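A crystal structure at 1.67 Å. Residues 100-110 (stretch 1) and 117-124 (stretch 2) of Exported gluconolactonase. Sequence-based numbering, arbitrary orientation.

Stretch 1 100-110: VHCEHGRRAIT
Stretch 2 117-124: QAHLLVGR

How does the first strand of stretch 1 take part without pairing with stretch 2? Residues 100-103 are extended and form a hairpin with 108-110: His-101 N bonds Thr-110 O at 2.7 Å, and Thr-110 N returns to His-101 O at 2.9 Å. Strand 108-110 also pairs with stretch 2. His-101 (chi1 m, -40°; chi2 -83°) points sideways, yet its ring end comes nearer, with His-101 CD2 4.1 Å from Ala-118 CB. Glu-103 (m, t, chi3 24°) points toward stretch 2, buried but with its charge answered.

What answers that charge, and how does it reach stretch 2? At the end of 104-106, which has helical phi/psi without the regular bonds, Arg-106 (m, t, m, chi4 -175°) extends its guanidinium alongside the Glu-103 carboxylate. Arg-106 NE bonds Glu-103 OE1 at 2.8 Å in a salt bridge, and Arg-106 NH1 bonds Glu-103 OE2 at 3.0 Å. Arg-106 NH1 also donates to Ala-118 O at 2.8 Å, with the carbonyl at the edge of the guanidinium, near its plane. Arginine suits this place because its several N-H groups serve carboxylate and backbone together. Water 1 accepts from Arg-106 NH2 (3.3 Å) and donates to Ala-118 O (3.1 Å). Ala-118 CB lies 3.6 Å from Arg-106 NH1 and 3.7 Å from Glu-103 OE2, so its methyl packs against the charged pair.

Where does the backbone turn back and begin to pair? Arg-107 takes positive phi/psi (50/59), and water 2 lies 2.9 Å from Arg-107 O and 2.7 Å from Gly-123 O, between the two carbonyls. Ala-108, very extended at -164/178, directs CB toward stretch 2; Ala-108 CB is 3.4 Å from Gly-123 CA and 3.5 Å from Leu-120 CD1. A CB on Gly-123 would lie only 3.1 Å from Ala-108 CB, a tight fit that glycine avoids.

What sets the register at the end of stretch 1? Stretch 2 is extended through 118-120, its N-to-C direction 130° from that of 108-110, turns a corner at Leu-121 (-103/-50; m, t) and extends again at Val-122 (-160/134). Ile-109 pairs antiparallel with Val-122: Ile-109 N donates to Val-122 O at 2.9 Å, and Val-122 N to Ile-109 O at 3.3 Å. Ile-109 O also accepts from Leu-121 N at 2.9 Å, so one carbonyl spans a beta bulge that shifts the register by one, bringing Thr-110 opposite Leu-120 (CA to CA 4.4 Å). Ile-109 (m, m) and Val-122 (p) share a face, Ile-109 CB 3.9 Å from Val-122 CG1; Thr-110 and Leu-120 (t, p) share the other. Thr-110 (p) donates from Thr-110 OG1 to Glu-103 OE2 at 2.6 Å, satisfying its buried hydroxyl. The stretches bury 473 Å² together.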

# COMPACT_ATOMS: atom_id res chain seq x y z
N VAL A 100 -1.07 20.18 -8.83
CA VAL A 100 -2.42 20.13 -8.30
C VAL A 100 -2.74 18.65 -8.16
O VAL A 100 -2.27 17.84 -8.96
CB VAL A 100 -3.44 20.84 -9.22
CG1 VAL A 100 -3.20 22.35 -9.19
CG2 VAL A 100 -3.31 20.32 -10.64
N HIS A 101 -3.54 18.30 -7.15
CA HIS A 101 -3.84 16.90 -6.86
C HIS A 101 -5.29 16.56 -6.55
O HIS A 101 -6.05 17.39 -6.06
CB HIS A 101 -3.03 16.44 -5.64
CG HIS A 101 -1.63 16.96 -5.60
ND1 HIS A 101 -0.59 16.36 -6.29
CD2 HIS A 101 -1.09 18.01 -4.95
CE1 HIS A 101 0.52 17.03 -6.07
NE2 HIS A 101 0.25 18.04 -5.25
N CYS A 102 -5.64 15.30 -6.81
CA CYS A 102 -6.94 14.74 -6.48
C CYS A 102 -6.64 13.86 -5.28
O CYS A 102 -5.77 12.98 -5.37
CB CYS A 102 -7.47 13.84 -7.60
SG CYS A 102 -8.17 14.72 -8.99
N GLU A 103 -7.32 14.09 -4.17
CA GLU A 103 -7.07 13.28 -2.97
C GLU A 103 -8.31 12.53 -2.51
O GLU A 103 -9.32 13.13 -2.15
CB GLU A 103 -6.54 14.17 -1.84
CG GLU A 103 -5.16 14.76 -2.12
CD GLU A 103 -4.58 15.53 -0.95
OE1 GLU A 103 -4.99 15.25 0.19
OE2 GLU A 103 -3.71 16.39 -1.17
N HIS A 104 -8.22 11.20 -2.54
CA HIS A 104 -9.34 10.35 -2.12
C HIS A 104 -9.63 10.55 -0.64
O HIS A 104 -10.79 10.60 -0.23
CB HIS A 104 -9.03 8.86 -2.33
CG HIS A 104 -9.17 8.38 -3.74
ND1 HIS A 104 -9.11 7.04 -4.06
CD2 HIS A 104 -9.34 9.04 -4.91
CE1 HIS A 104 -9.25 6.89 -5.36
NE2 HIS A 104 -9.39 8.09 -5.90
N GLY A 105 -8.56 10.63 0.15
CA GLY A 105 -8.70 10.79 1.59
C GLY A 105 -9.36 12.08 2.03
O GLY A 105 -10.36 12.06 2.76
N ARG A 106 -8.79 13.21 1.63
CA ARG A 106 -9.37 14.50 2.01
C ARG A 106 -10.59 14.82 1.16
O ARG A 106 -11.29 15.81 1.41
CB ARG A 106 -8.31 15.61 1.91
CG ARG A 106 -7.30 15.57 3.06
CD ARG A 106 -6.53 16.87 3.23
NE ARG A 106 -5.46 17.02 2.25
CZ ARG A 106 -4.59 18.02 2.24
NH1 ARG A 106 -3.64 18.07 1.32
NH2 ARG A 106 -4.67 18.98 3.16
N ARG A 107 -10.84 13.97 0.16
CA ARG A 107 -11.98 14.12 -0.75
C ARG A 107 -11.99 15.55 -1.30
O ARG A 107 -12.97 16.28 -1.15
CB ARG A 107 -13.28 13.79 -0.01
CG ARG A 107 -13.31 12.34 0.47
CD ARG A 107 -14.40 12.04 1.49
NE ARG A 107 -15.75 12.21 0.96
CZ ARG A 107 -16.86 11.94 1.64
NH1 ARG A 107 -16.78 11.48 2.89
NH2 ARG A 107 -18.05 12.14 1.09
N ALA A 108 -10.89 15.92 -1.95
CA ALA A 108 -10.77 17.27 -2.46
C ALA A 108 -9.68 17.44 -3.48
O ALA A 108 -8.96 16.50 -3.81
CB ALA A 108 -10.51 18.22 -1.29
N ILE A 109 -9.58 18.67 -3.99
CA ILE A 109 -8.55 19.06 -4.94
C ILE A 109 -7.59 19.91 -4.11
O ILE A 109 -8.02 20.85 -3.43
CB ILE A 109 -9.11 19.94 -6.07
CG1 ILE A 109 -10.16 19.17 -6.86
CG2 ILE A 109 -7.97 20.39 -6.99
CD1 ILE A 109 -9.64 17.90 -7.53
N THR A 110 -6.30 19.58 -4.15
CA THR A 110 -5.30 20.34 -3.40
C THR A 110 -4.18 20.80 -4.33
O THR A 110 -4.10 20.36 -5.48
CB THR A 110 -4.70 19.48 -2.26
OG1 THR A 110 -3.96 18.38 -2.82
CG2 THR A 110 -5.81 18.93 -1.37
N GLN A 117 4.14 20.87 0.49
CA GLN A 117 2.90 20.74 1.25
C GLN A 117 1.70 20.98 0.34
O GLN A 117 1.67 21.95 -0.41
CB GLN A 117 2.88 21.78 2.37
CG GLN A 117 3.87 21.52 3.49
CD GLN A 117 3.28 20.71 4.62
OE1 GLN A 117 2.98 19.52 4.46
NE2 GLN A 117 3.09 21.35 5.77
N ALA A 118 0.71 20.09 0.40
CA ALA A 118 -0.48 20.23 -0.43
C ALA A 118 -1.59 20.94 0.33
O ALA A 118 -2.11 20.43 1.32
CB ALA A 118 -0.96 18.85 -0.89
N HIS A 119 -1.95 22.13 -0.15
CA HIS A 119 -2.99 22.93 0.47
C HIS A 119 -4.35 22.76 -0.22
O HIS A 119 -4.43 22.61 -1.43
CB HIS A 119 -2.58 24.40 0.45
CG HIS A 119 -1.27 24.66 1.13
ND1 HIS A 119 -1.09 24.53 2.49
CD2 HIS A 119 -0.05 24.99 0.62
CE1 HIS A 119 0.17 24.78 2.80
NE2 HIS A 119 0.82 25.06 1.68
N LEU A 120 -5.41 22.80 0.58
CA LEU A 120 -6.77 22.64 0.06
C LEU A 120 -7.25 23.73 -0.89
O LEU A 120 -7.13 24.92 -0.60
CB LEU A 120 -7.75 22.56 1.24
CG LEU A 120 -9.26 22.55 0.94
CD1 LEU A 120 -9.67 21.24 0.29
CD2 LEU A 120 -10.02 22.74 2.25
N LEU A 121 -7.79 23.33 -2.04
CA LEU A 121 -8.33 24.28 -3.00
C LEU A 121 -9.85 24.23 -2.88
O LEU A 121 -10.50 25.27 -2.75
CB LEU A 121 -7.92 23.92 -4.44
CG LEU A 121 -6.49 24.21 -4.91
CD1 LEU A 121 -6.44 24.11 -6.43
CD2 LEU A 121 -6.06 25.60 -4.47
N VAL A 122 -10.41 23.03 -2.91
CA VAL A 122 -11.86 22.85 -2.78
C VAL A 122 -12.18 21.42 -2.37
O VAL A 122 -11.63 20.47 -2.91
CB VAL A 122 -12.59 23.19 -4.11
CG1 VAL A 122 -12.23 22.20 -5.20
CG2 VAL A 122 -14.09 23.20 -3.87
N GLY A 123 -13.07 21.27 -1.39
CA GLY A 123 -13.42 19.94 -0.92
C GLY A 123 -14.91 19.72 -0.76
O GLY A 123 -15.33 18.69 -0.22
N ARG A 124 -15.71 20.67 -1.23
CA ARG A 124 -17.15 20.55 -1.11
C ARG A 124 -17.89 21.12 -2.30
O ARG A 124 -17.35 21.91 -3.08
CB ARG A 124 -17.64 21.29 0.15
CG ARG A 124 -17.17 20.69 1.45
CD ARG A 124 -17.55 21.56 2.66
NE ARG A 124 -17.06 20.97 3.90
CZ ARG A 124 -17.68 20.01 4.58
NH1 ARG A 124 -18.84 19.53 4.15
NH2 ARG A 124 -17.13 19.50 5.67
O HOH W 1 -2.18 20.69 4.43
O HOH W 2 -13.88 17.12 1.43